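Local coordinates for protein probable serine protease HTRA3 (Homo sapiens, PDB 2P3W) that probably acts as a serine protease and, through its PDZ domain, binds hydrophobic C-terminal peptide tails, at residues Arg6-Thr14 and Val68-Leu78; Gly52-Asn63 and Glu80-Arg89. All coordinates share one frame; numbering follows the deposited sequence.

Interaction 1: Arg6-Thr14 and Val68-Leu78; sequences RFIGIRMRT and VDSSELQEAVL
The carboxylate of Asp69 lies beside Thr14, its OD2 3.5 Å from Thr14 OG1 and joined to it through a water, while OD1 is approached on opposite faces of the plane by Ser71 N and Ser71 OG. At the other end, the Arg6 guanidinium stands oblique to Leu78 O, which Arg6 CD touches at 3.4 Å. Thr14 OG1 takes a straight bond from Ser70 N (3.0 Å, 163°), tying the strand to the first turn of the helix, where Asp69 and Glu72 form a capping box; a second water links Met12 O to Ser70 OG. With CG set between its own N and C (chi1 62°) and the chain extended beyond, Met12 carries CE across to Ser70 O (3.4 Å) and lays SD on Leu73 CD2 (3.8 Å). Farther along, Ile8 CD1 slants past Val77 CG2 at 3.9 Å, and Val77 CG1 covers Phe7 CA. The axes of strand 10-14 and helix segment 70-78 come within 8.7 Å and flank the C-terminal tail of the second subunit, with Arg11 and Met12 paired to it and its Val112 packed on Ile10: the peptide groove of a PDZ domain.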
loop_
_atom_site.group_PDB
_atom_site.type_symbol
_atom_site.label_atom_id
_atom_site.label_comp_id
_atom_site.label_asym_id
_atom_site.label_seq_id
_atom_site.Cartn_x
_atom_site.Cartn_y
_atom_site.Cartn_z
ATOM N N ARG A 6 -8.856 3.408 9.064
ATOM C CA ARG A 6 -9.487 4.238 8.026
ATOM C C ARG A 6 -8.409 4.500 6.999
ATOM O O ARG A 6 -7.296 4.883 7.346
ATOM C CB ARG A 6 -9.974 5.598 8.594
ATOM C CG ARG A 6 -11.049 5.438 9.618
ATOM C CD ARG A 6 -11.165 6.595 10.618
ATOM N NE ARG A 6 -11.578 6.018 11.898
ATOM C CZ ARG A 6 -12.810 5.579 12.159
ATOM N NH1 ARG A 6 -13.792 5.723 11.279
ATOM N NH2 ARG A 6 -13.058 4.982 13.315
ATOM N N PHE A 7 -8.719 4.284 5.727
ATOM C CA PHE A 7 -7.709 4.459 4.709
ATOM C C PHE A 7 -8.289 4.920 3.391
ATOM O O PHE A 7 -9.454 4.684 3.078
ATOM C CB PHE A 7 -6.905 3.166 4.507
ATOM C CG PHE A 7 -7.634 2.078 3.759
ATOM C CD1 PHE A 7 -8.502 1.214 4.419
ATOM C CD2 PHE A 7 -7.434 1.890 2.388
ATOM C CE1 PHE A 7 -9.163 0.202 3.707
ATOM C CE2 PHE A 7 -8.090 0.932 1.703
ATOM C CZ PHE A 7 -8.955 0.078 2.347
ATOM N N ILE A 8 -7.453 5.614 2.618
ATOM C CA ILE A 8 -7.849 5.969 1.251
ATOM C C ILE A 8 -7.071 5.261 0.140
ATOM O O ILE A 8 -7.516 5.265 -1.010
ATOM C CB ILE A 8 -7.825 7.500 0.997
ATOM C CG1 ILE A 8 -6.440 8.104 1.206
ATOM C CG2 ILE A 8 -8.858 8.173 1.914
ATOM C CD1 ILE A 8 -6.291 9.574 0.790
ATOM N N GLY A 9 -5.927 4.663 0.457
ATOM C CA GLY A 9 -5.223 3.847 -0.509
ATOM C C GLY A 9 -4.252 4.562 -1.433
ATOM O O GLY A 9 -4.185 4.259 -2.634
ATOM N N ILE A 10 -3.475 5.489 -0.880
ATOM C CA ILE A 10 -2.357 6.047 -1.633
ATOM C C ILE A 10 -1.088 5.975 -0.820
ATOM O O ILE A 10 -1.149 6.029 0.422
ATOM C CB ILE A 10 -2.622 7.497 -2.083
ATOM C CG1 ILE A 10 -2.780 8.432 -0.902
ATOM C CG2 ILE A 10 -3.858 7.619 -2.969
ATOM C CD1 ILE A 10 -2.718 9.921 -1.326
ATOM N N ARG A 11 0.052 5.874 -1.519
ATOM C CA ARG A 11 1.357 6.057 -0.889
ATOM C C ARG A 11 1.780 7.494 -1.241
ATOM O O ARG A 11 1.897 7.850 -2.405
ATOM C CB ARG A 11 2.356 4.997 -1.345
ATOM C CG ARG A 11 3.722 5.198 -0.683
ATOM C CD ARG A 11 4.438 3.916 -0.370
ATOM N NE ARG A 11 4.755 3.127 -1.556
ATOM C CZ ARG A 11 5.744 3.391 -2.386
ATOM N NH1 ARG A 11 6.517 4.435 -2.181
ATOM N NH2 ARG A 11 5.975 2.585 -3.424
ATOM N N MET A 12 1.890 8.328 -0.209
ATOM C CA MET A 12 1.995 9.759 -0.373
ATOM C C MET A 12 3.373 10.254 0.018
ATOM O O MET A 12 4.044 9.679 0.892
ATOM C CB MET A 12 0.918 10.461 0.475
ATOM C CG MET A 12 1.030 10.227 1.971
ATOM S SD MET A 12 -0.100 11.184 2.983
ATOM C CE MET A 12 0.215 10.492 4.563
ATOM N N ARG A 13 3.812 11.319 -0.643
ATOM C CA ARG A 13 5.075 11.968 -0.369
ATOM C C ARG A 13 4.865 13.484 -0.286
ATOM O O ARG A 13 4.171 14.064 -1.132
ATOM C CB ARG A 13 6.046 11.674 -1.516
ATOM C CG ARG A 13 6.448 10.222 -1.620
ATOM C CD ARG A 13 7.306 9.941 -2.838
ATOM N NE ARG A 13 8.576 10.671 -2.829
ATOM C CZ ARG A 13 9.419 10.756 -3.861
ATOM N NH1 ARG A 13 9.135 10.201 -5.042
ATOM N NH2 ARG A 13 10.563 11.419 -3.726
ATOM N N THR A 14 5.448 14.134 0.719
ATOM C CA THR A 14 5.408 15.596 0.798
ATOM C C THR A 14 6.188 16.266 -0.352
ATOM O O THR A 14 7.347 15.920 -0.594
ATOM C CB THR A 14 5.998 16.088 2.150
ATOM O OG1 THR A 14 5.241 15.518 3.222
ATOM C CG2 THR A 14 5.960 17.603 2.240
ATOM N N VAL A 68 0.245 21.115 2.946
ATOM C CA VAL A 68 1.684 21.312 2.735
ATOM C C VAL A 68 2.522 20.113 3.192
ATOM O O VAL A 68 3.672 19.995 2.794
ATOM C CB VAL A 68 2.190 22.610 3.398
ATOM C CG1 VAL A 68 1.406 23.814 2.855
ATOM C CG2 VAL A 68 2.086 22.542 4.931
ATOM N N ASP A 69 1.960 19.236 4.028
ATOM C CA ASP A 69 2.742 18.111 4.595
ATOM C C ASP A 69 1.899 16.866 4.709
ATOM O O ASP A 69 0.716 16.919 5.018
ATOM C CB ASP A 69 3.288 18.470 5.986
ATOM C CG ASP A 69 4.328 17.472 6.483
ATOM O OD1 ASP A 69 3.995 16.543 7.260
ATOM O OD2 ASP A 69 5.489 17.591 6.062
ATOM N N SER A 70 2.502 15.721 4.432
ATOM C CA SER A 70 1.759 14.458 4.459
ATOM C C SER A 70 1.031 14.205 5.797
ATOM O O SER A 70 -0.083 13.649 5.806
ATOM C CB SER A 70 2.681 13.301 4.091
ATOM O OG SER A 70 3.701 13.142 5.054
ATOM N N SER A 71 1.611 14.637 6.910
ATOM C CA SER A 71 0.972 14.453 8.223
ATOM C C SER A 71 -0.433 15.058 8.281
ATOM O O SER A 71 -1.316 14.559 9.020
ATOM C CB SER A 71 1.844 15.050 9.330
ATOM O OG SER A 71 1.975 16.461 9.193
ATOM N N GLU A 72 -0.650 16.137 7.524
ATOM C CA GLU A 72 -1.954 16.799 7.502
ATOM C C GLU A 72 -2.967 15.924 6.793
ATOM O O GLU A 72 -4.122 15.863 7.201
ATOM C CB GLU A 72 -1.872 18.158 6.798
ATOM C CG GLU A 72 -0.987 19.161 7.521
ATOM C CD GLU A 72 -0.665 20.387 6.697
ATOM O OE1 GLU A 72 -0.669 20.324 5.457
ATOM O OE2 GLU A 72 -0.376 21.428 7.308
ATOM N N LEU A 73 -2.554 15.228 5.732
ATOM C CA LEU A 73 -3.491 14.354 5.021
ATOM C C LEU A 73 -3.785 13.103 5.870
ATOM O O LEU A 73 -4.930 12.622 5.964
ATOM C CB LEU A 73 -2.958 13.972 3.644
ATOM C CG LEU A 73 -3.903 13.085 2.817
ATOM C CD1 LEU A 73 -5.310 13.715 2.607
ATOM C CD2 LEU A 73 -3.204 12.798 1.498
ATOM N N GLN A 74 -2.749 12.558 6.483
ATOM C CA GLN A 74 -2.950 11.468 7.451
ATOM C C GLN A 74 -4.024 11.848 8.495
ATOM O O GLN A 74 -4.931 11.057 8.789
ATOM C CB GLN A 74 -1.633 11.136 8.150
ATOM C CG GLN A 74 -1.706 9.846 8.932
ATOM C CD GLN A 74 -0.445 9.541 9.705
ATOM O OE1 GLN A 74 0.635 10.064 9.397
ATOM N NE2 GLN A 74 -0.570 8.694 10.730
ATOM N N GLU A 75 -3.939 13.055 9.046
ATOM C CA GLU A 75 -4.895 13.496 10.067
ATOM C C GLU A 75 -6.309 13.621 9.469
ATOM O O GLU A 75 -7.298 13.246 10.098
ATOM C CB GLU A 75 -4.446 14.822 10.698
ATOM C CG GLU A 75 -5.429 15.475 11.675
ATOM C CD GLU A 75 -5.435 14.860 13.058
ATOM O OE1 GLU A 75 -5.083 13.665 13.205
ATOM O OE2 GLU A 75 -5.790 15.600 14.017
ATOM N N ALA A 76 -6.409 14.157 8.258
ATOM C CA ALA A 76 -7.729 14.247 7.583
ATOM C C ALA A 76 -8.366 12.883 7.330
ATOM O O ALA A 76 -9.559 12.691 7.570
ATOM C CB ALA A 76 -7.624 15.016 6.313
ATOM N N VAL A 77 -7.580 11.926 6.856
ATOM C CA VAL A 77 -8.063 10.556 6.654
ATOM C C VAL A 77 -8.574 9.925 7.957
ATOM O O VAL A 77 -9.533 9.175 7.965
ATOM C CB VAL A 77 -6.961 9.687 6.027
ATOM C CG1 VAL A 77 -7.352 8.280 5.970
ATOM C CG2 VAL A 77 -6.645 10.185 4.635
ATOM N N LEU A 78 -7.930 10.265 9.047
ATOM C CA LEU A 78 -8.274 9.727 10.360
ATOM C C LEU A 78 -9.530 10.353 10.914
ATOM O O LEU A 78 -10.226 9.723 11.720
ATOM C CB LEU A 78 -7.102 10.008 11.309
ATOM C CG LEU A 78 -7.155 9.485 12.740
ATOM C CD1 LEU A 78 -7.294 7.946 12.786
ATOM C CD2 LEU A 78 -5.918 9.955 13.498
HETATM O O HOH W 1 4.904 10.887 3.556
HETATM O O HOH W 2 6.882 14.858 5.146
#

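Interaction 2: Gly52-Asn63 and Glu80-Arg89; sequences GIQDGDIIVKVN and ESPLLLEVRR
Glu80 meets Asn63 where two antiparallel strands of the PDZ sheet, 58-62 and 83-89, come together around a beta bulge. Glu80 OE1 accepts from Asn63 ND2 at 2.8 Å, the donor well above the Glu80 carboxylate plane, while OE1 lies in the plane of the Asn63 amide; the same carboxylate reaches Arg65 through OE2. Past the cis peptide before Pro82, a water joins Pro82 O to Asn63 OD1. Leu83 packs its CD2 on Val62 CG2. Leu84 is gripped twice by Asn63: Leu84 N donates to Asn63 OD1 (2.8 Å), and Leu84 O takes Asn63 N. Leu85 turns inward, with CD2 3.7 Å from Val62 CG2 and its side chain crossing that of Ile53 at about a right angle, CD1 to CD1. The bulge puts Val60 and Lys61 opposite Glu86, whose O accepts from Val60 N (2.8 Å) while its N donates to Lys61 O (3.1 Å). Its side chain, CG anti to N (chi1 -171°), runs alongside that of Lys61, OE1 against the Lys61 CD methylene at 3.4 Å. Val87 sets CG2 on Ile59 CG1 and CG1 against the Asp57 carboxylate. Arg88 exchanges both backbone bonds with Ile58; Val60 CG2 sits over the centre of one face of its guanidinium, which forms salt bridges with Glu86 OE2 and Asp93. Arg89 is held flat by a side-on salt bridge: NE and NH2 meet the syn lone pairs of Asp57 OD1 and OD2, the planes only 16° apart, and the Gln54 amide stacks over the guanidinium at 7°. Asp57 OD2 also receives Gln54 N, which steadies the turn from Gln54 to Asp57. Arg89 NH2 finally donates in plane to Gly52 O at 2.8 Å, and a water bridges Gly52 O to Arg89 NH1.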
loop_
_atom_site.group_PDB
_atom_site.type_symbol
_atom_site.label_atom_id
_atom_site.label_comp_id
_atom_site.label_asym_id
_atom_site.label_seq_id
_atom_site.Cartn_x
_atom_site.Cartn_y
_atom_site.Cartn_z
ATOM N N GLY A 52 -10.917 7.794 -8.765
ATOM C CA GLY A 52 -10.248 8.371 -9.953
ATOM C C GLY A 52 -8.877 8.993 -9.758
ATOM O O GLY A 52 -8.309 9.580 -10.690
ATOM N N ILE A 53 -8.346 8.901 -8.555
ATOM C CA ILE A 53 -7.008 9.400 -8.290
ATOM C C ILE A 53 -5.978 8.483 -8.981
ATOM O O ILE A 53 -6.176 7.263 -9.083
ATOM C CB ILE A 53 -6.798 9.550 -6.781
ATOM C CG1 ILE A 53 -7.717 10.716 -6.268
ATOM C CG2 ILE A 53 -5.324 9.800 -6.464
ATOM C CD1 ILE A 53 -7.727 10.949 -4.817
ATOM N N GLN A 54 -4.906 9.091 -9.485
ATOM C CA GLN A 54 -3.892 8.401 -10.285
ATOM C C GLN A 54 -2.503 8.768 -9.794
ATOM O O GLN A 54 -2.286 9.867 -9.276
ATOM C CB GLN A 54 -4.037 8.766 -11.750
ATOM C CG GLN A 54 -5.312 8.201 -12.351
ATOM C CD GLN A 54 -5.670 8.760 -13.712
ATOM O OE1 GLN A 54 -4.868 9.467 -14.347
ATOM N NE2 GLN A 54 -6.878 8.407 -14.203
ATOM N N ASP A 55 -1.538 7.857 -9.959
ATOM C CA ASP A 55 -0.193 8.216 -9.528
ATOM C C ASP A 55 0.333 9.402 -10.350
ATOM O O ASP A 55 -0.032 9.621 -11.515
ATOM C CB ASP A 55 0.764 7.022 -9.485
ATOM C CG ASP A 55 0.800 6.244 -10.764
ATOM O OD1 ASP A 55 0.817 6.859 -11.849
ATOM O OD2 ASP A 55 0.852 5.008 -10.682
ATOM N N GLY A 56 1.123 10.232 -9.691
ATOM C CA GLY A 56 1.595 11.479 -10.264
ATOM C C GLY A 56 0.733 12.679 -9.872
ATOM O O GLY A 56 1.159 13.830 -10.061
ATOM N N ASP A 57 -0.485 12.416 -9.386
ATOM C CA ASP A 57 -1.410 13.470 -8.956
ATOM C C ASP A 57 -0.791 14.220 -7.794
ATOM O O ASP A 57 -0.049 13.639 -6.996
ATOM C CB ASP A 57 -2.745 12.871 -8.531
ATOM C CG ASP A 57 -3.647 12.526 -9.686
ATOM O OD1 ASP A 57 -3.296 12.798 -10.853
ATOM O OD2 ASP A 57 -4.757 12.022 -9.387
ATOM N N ILE A 58 -1.033 15.519 -7.703
ATOM C CA ILE A 58 -0.660 16.258 -6.486
ATOM C C ILE A 58 -1.921 16.742 -5.785
ATOM O O ILE A 58 -2.713 17.470 -6.379
ATOM C CB ILE A 58 0.287 17.437 -6.804
ATOM C CG1 ILE A 58 1.586 16.945 -7.454
ATOM C CG2 ILE A 58 0.631 18.229 -5.529
ATOM C CD1 ILE A 58 2.424 17.994 -8.147
ATOM N N ILE A 59 -2.075 16.383 -4.514
ATOM C CA ILE A 59 -3.231 16.748 -3.710
ATOM C C ILE A 59 -2.854 18.049 -3.013
ATOM O O ILE A 59 -1.848 18.117 -2.286
ATOM C CB ILE A 59 -3.622 15.629 -2.701
ATOM C CG1 ILE A 59 -3.895 14.301 -3.442
ATOM C CG2 ILE A 59 -4.829 16.059 -1.889
ATOM C CD1 ILE A 59 -4.038 13.112 -2.559
ATOM N N VAL A 60 -3.627 19.112 -3.274
ATOM C CA VAL A 60 -3.311 20.437 -2.754
ATOM C C VAL A 60 -4.256 20.992 -1.677
ATOM O O VAL A 60 -3.852 21.861 -0.918
ATOM C CB VAL A 60 -3.122 21.452 -3.893
ATOM C CG1 VAL A 60 -1.953 20.992 -4.786
ATOM C CG2 VAL A 60 -4.387 21.608 -4.713
ATOM N N LYS A 61 -5.486 20.485 -1.598
ATOM C CA LYS A 61 -6.423 20.874 -0.557
ATOM C C LYS A 61 -7.304 19.706 -0.156
ATOM O O LYS A 61 -7.526 18.781 -0.939
ATOM C CB LYS A 61 -7.329 22.017 -1.030
ATOM C CG LYS A 61 -6.613 23.328 -1.227
ATOM C CD LYS A 61 -7.607 24.482 -1.416
ATOM C CE LYS A 61 -6.883 25.826 -1.435
ATOM N NZ LYS A 61 -6.412 26.222 -0.067
ATOM N N VAL A 62 -7.752 19.739 1.090
ATOM C CA VAL A 62 -8.746 18.794 1.591
ATOM C C VAL A 62 -9.844 19.593 2.288
ATOM O O VAL A 62 -9.561 20.397 3.177
ATOM C CB VAL A 62 -8.128 17.739 2.533
ATOM C CG1 VAL A 62 -7.353 18.377 3.690
ATOM C CG2 VAL A 62 -9.191 16.788 3.075
ATOM N N ASN A 63 -11.083 19.406 1.834
ATOM C CA ASN A 63 -12.234 20.140 2.381
ATOM C C ASN A 63 -11.943 21.654 2.452
ATOM O O ASN A 63 -12.318 22.355 3.400
ATOM C CB ASN A 63 -12.658 19.500 3.721
ATOM C CG ASN A 63 -13.226 18.091 3.538
ATOM O OD1 ASN A 63 -13.713 17.736 2.457
ATOM N ND2 ASN A 63 -13.176 17.276 4.590
ATOM N N GLU A 80 -11.967 12.931 9.108
ATOM C CA GLU A 80 -13.032 13.459 8.277
ATOM C C GLU A 80 -13.501 12.407 7.266
ATOM O O GLU A 80 -12.771 11.513 6.883
ATOM C CB GLU A 80 -12.532 14.675 7.548
ATOM C CG GLU A 80 -12.206 15.816 8.523
ATOM C CD GLU A 80 -11.465 16.918 7.837
ATOM O OE1 GLU A 80 -12.122 17.729 7.158
ATOM O OE2 GLU A 80 -10.221 16.971 7.991
ATOM N N SER A 81 -14.768 12.519 6.882
ATOM C CA SER A 81 -15.365 11.615 5.932
ATOM C C SER A 81 -16.612 12.227 5.294
ATOM O O SER A 81 -17.554 12.648 6.014
ATOM C CB SER A 81 -15.763 10.316 6.623
ATOM O OG SER A 81 -16.192 9.347 5.664
ATOM N N PRO A 82 -16.648 12.284 3.945
ATOM C CA PRO A 82 -15.615 11.958 2.985
ATOM C C PRO A 82 -14.637 13.129 2.942
ATOM O O PRO A 82 -14.840 14.129 3.640
ATOM C CB PRO A 82 -16.379 11.851 1.660
ATOM C CG PRO A 82 -17.473 12.847 1.845
ATOM C CD PRO A 82 -17.870 12.767 3.292
ATOM N N LEU A 83 -13.644 13.018 2.080
ATOM C CA LEU A 83 -12.650 14.053 1.827
ATOM C C LEU A 83 -12.855 14.614 0.420
ATOM O O LEU A 83 -12.766 13.867 -0.578
ATOM C CB LEU A 83 -11.245 13.452 1.925
ATOM C CG LEU A 83 -10.835 12.743 3.236
ATOM C CD1 LEU A 83 -9.339 12.396 3.166
ATOM C CD2 LEU A 83 -11.110 13.604 4.387
ATOM N N LEU A 84 -13.100 15.926 0.347
ATOM C CA LEU A 84 -13.128 16.641 -0.925
ATOM C C LEU A 84 -11.695 17.055 -1.249
ATOM O O LEU A 84 -11.167 17.993 -0.668
ATOM C CB LEU A 84 -14.092 17.830 -0.842
ATOM C CG LEU A 84 -15.562 17.484 -0.581
ATOM C CD1 LEU A 84 -16.349 18.715 -0.201
ATOM C CD2 LEU A 84 -16.196 16.813 -1.785
ATOM N N LEU A 85 -11.078 16.331 -2.181
ATOM C CA LEU A 85 -9.653 16.486 -2.471
ATOM C C LEU A 85 -9.475 17.240 -3.775
ATOM O O LEU A 85 -10.009 16.814 -4.791
ATOM C CB LEU A 85 -8.962 15.126 -2.560
ATOM C CG LEU A 85 -8.963 14.260 -1.277
ATOM C CD1 LEU A 85 -8.267 12.948 -1.455
ATOM C CD2 LEU A 85 -8.346 15.037 -0.128
ATOM N N GLU A 86 -8.733 18.341 -3.714
ATOM C CA GLU A 86 -8.363 19.152 -4.870
ATOM C C GLU A 86 -7.029 18.636 -5.376
ATOM O O GLU A 86 -6.057 18.563 -4.620
ATOM C CB GLU A 86 -8.219 20.615 -4.427
ATOM C CG GLU A 86 -8.038 21.704 -5.510
ATOM C CD GLU A 86 -8.188 23.131 -4.920
ATOM O OE1 GLU A 86 -9.218 23.434 -4.268
ATOM O OE2 GLU A 86 -7.263 23.953 -5.083
ATOM N N VAL A 87 -6.987 18.288 -6.654
ATOM C CA VAL A 87 -5.833 17.644 -7.250
ATOM C C VAL A 87 -5.365 18.419 -8.485
ATOM O O VAL A 87 -6.156 18.920 -9.272
ATOM C CB VAL A 87 -6.195 16.189 -7.663
ATOM C CG1 VAL A 87 -5.273 15.645 -8.754
ATOM C CG2 VAL A 87 -6.266 15.259 -6.428
ATOM N N ARG A 88 -4.050 18.523 -8.619
ATOM C CA ARG A 88 -3.410 19.019 -9.826
ATOM C C ARG A 88 -2.904 17.825 -10.611
ATOM O O ARG A 88 -2.095 17.043 -10.080
ATOM C CB ARG A 88 -2.215 19.898 -9.473
ATOM C CG ARG A 88 -2.536 21.078 -8.598
ATOM C CD ARG A 88 -3.286 22.137 -9.350
ATOM N NE ARG A 88 -3.648 23.216 -8.435
ATOM C CZ ARG A 88 -4.840 23.375 -7.853
ATOM N NH1 ARG A 88 -5.840 22.523 -8.079
ATOM N NH2 ARG A 88 -5.029 24.412 -7.029
ATOM N N ARG A 89 -3.349 17.701 -11.866
ATOM C CA ARG A 89 -2.903 16.640 -12.768
ATOM C C ARG A 89 -2.424 17.277 -14.063
ATOM O O ARG A 89 -3.222 17.645 -14.884
ATOM C CB ARG A 89 -4.056 15.680 -13.047
ATOM C CG ARG A 89 -3.673 14.491 -13.959
ATOM C CD ARG A 89 -4.818 13.578 -14.177
ATOM N NE ARG A 89 -5.186 12.882 -12.938
ATOM C CZ ARG A 89 -6.308 12.176 -12.778
ATOM N NH1 ARG A 89 -7.195 12.083 -13.759
ATOM N NH2 ARG A 89 -6.561 11.596 -11.620
HETATM O O HOH W 3 -9.603 10.486 -13.016
HETATM O O HOH W 4 0.445 16.775 -11.463
HETATM O O HOH W 5 -16.433 16.496 2.922
#

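Overall arrangement
The two contacts interlock along the chain of one PDZ fold, their segments alternating, with centres about 10 Å apart; helix 70-79 leads into strand 83-89. Their apolar faces meet directly. Ile10 CD1 touches Ile59 CD1 at 3.7 Å, Val77 CG2 touches Leu83 CD1 at 3.8 Å, and Ala76 CB rests on Val62 CG2 at 4.0 Å, joining the inner side of the groove to the sheet beneath it. Interaction 1 lines the ligand groove, where the phage-derived tail of the second subunit lies. Interaction 2 sits behind it, with strands 58-62 and 83-89 continuing, by way of strand 37-42, the sheet that strand 10-14 belongs to, and the helix packed against it; its charged Arg89-Asp57 pair is at the end remote from Glu80.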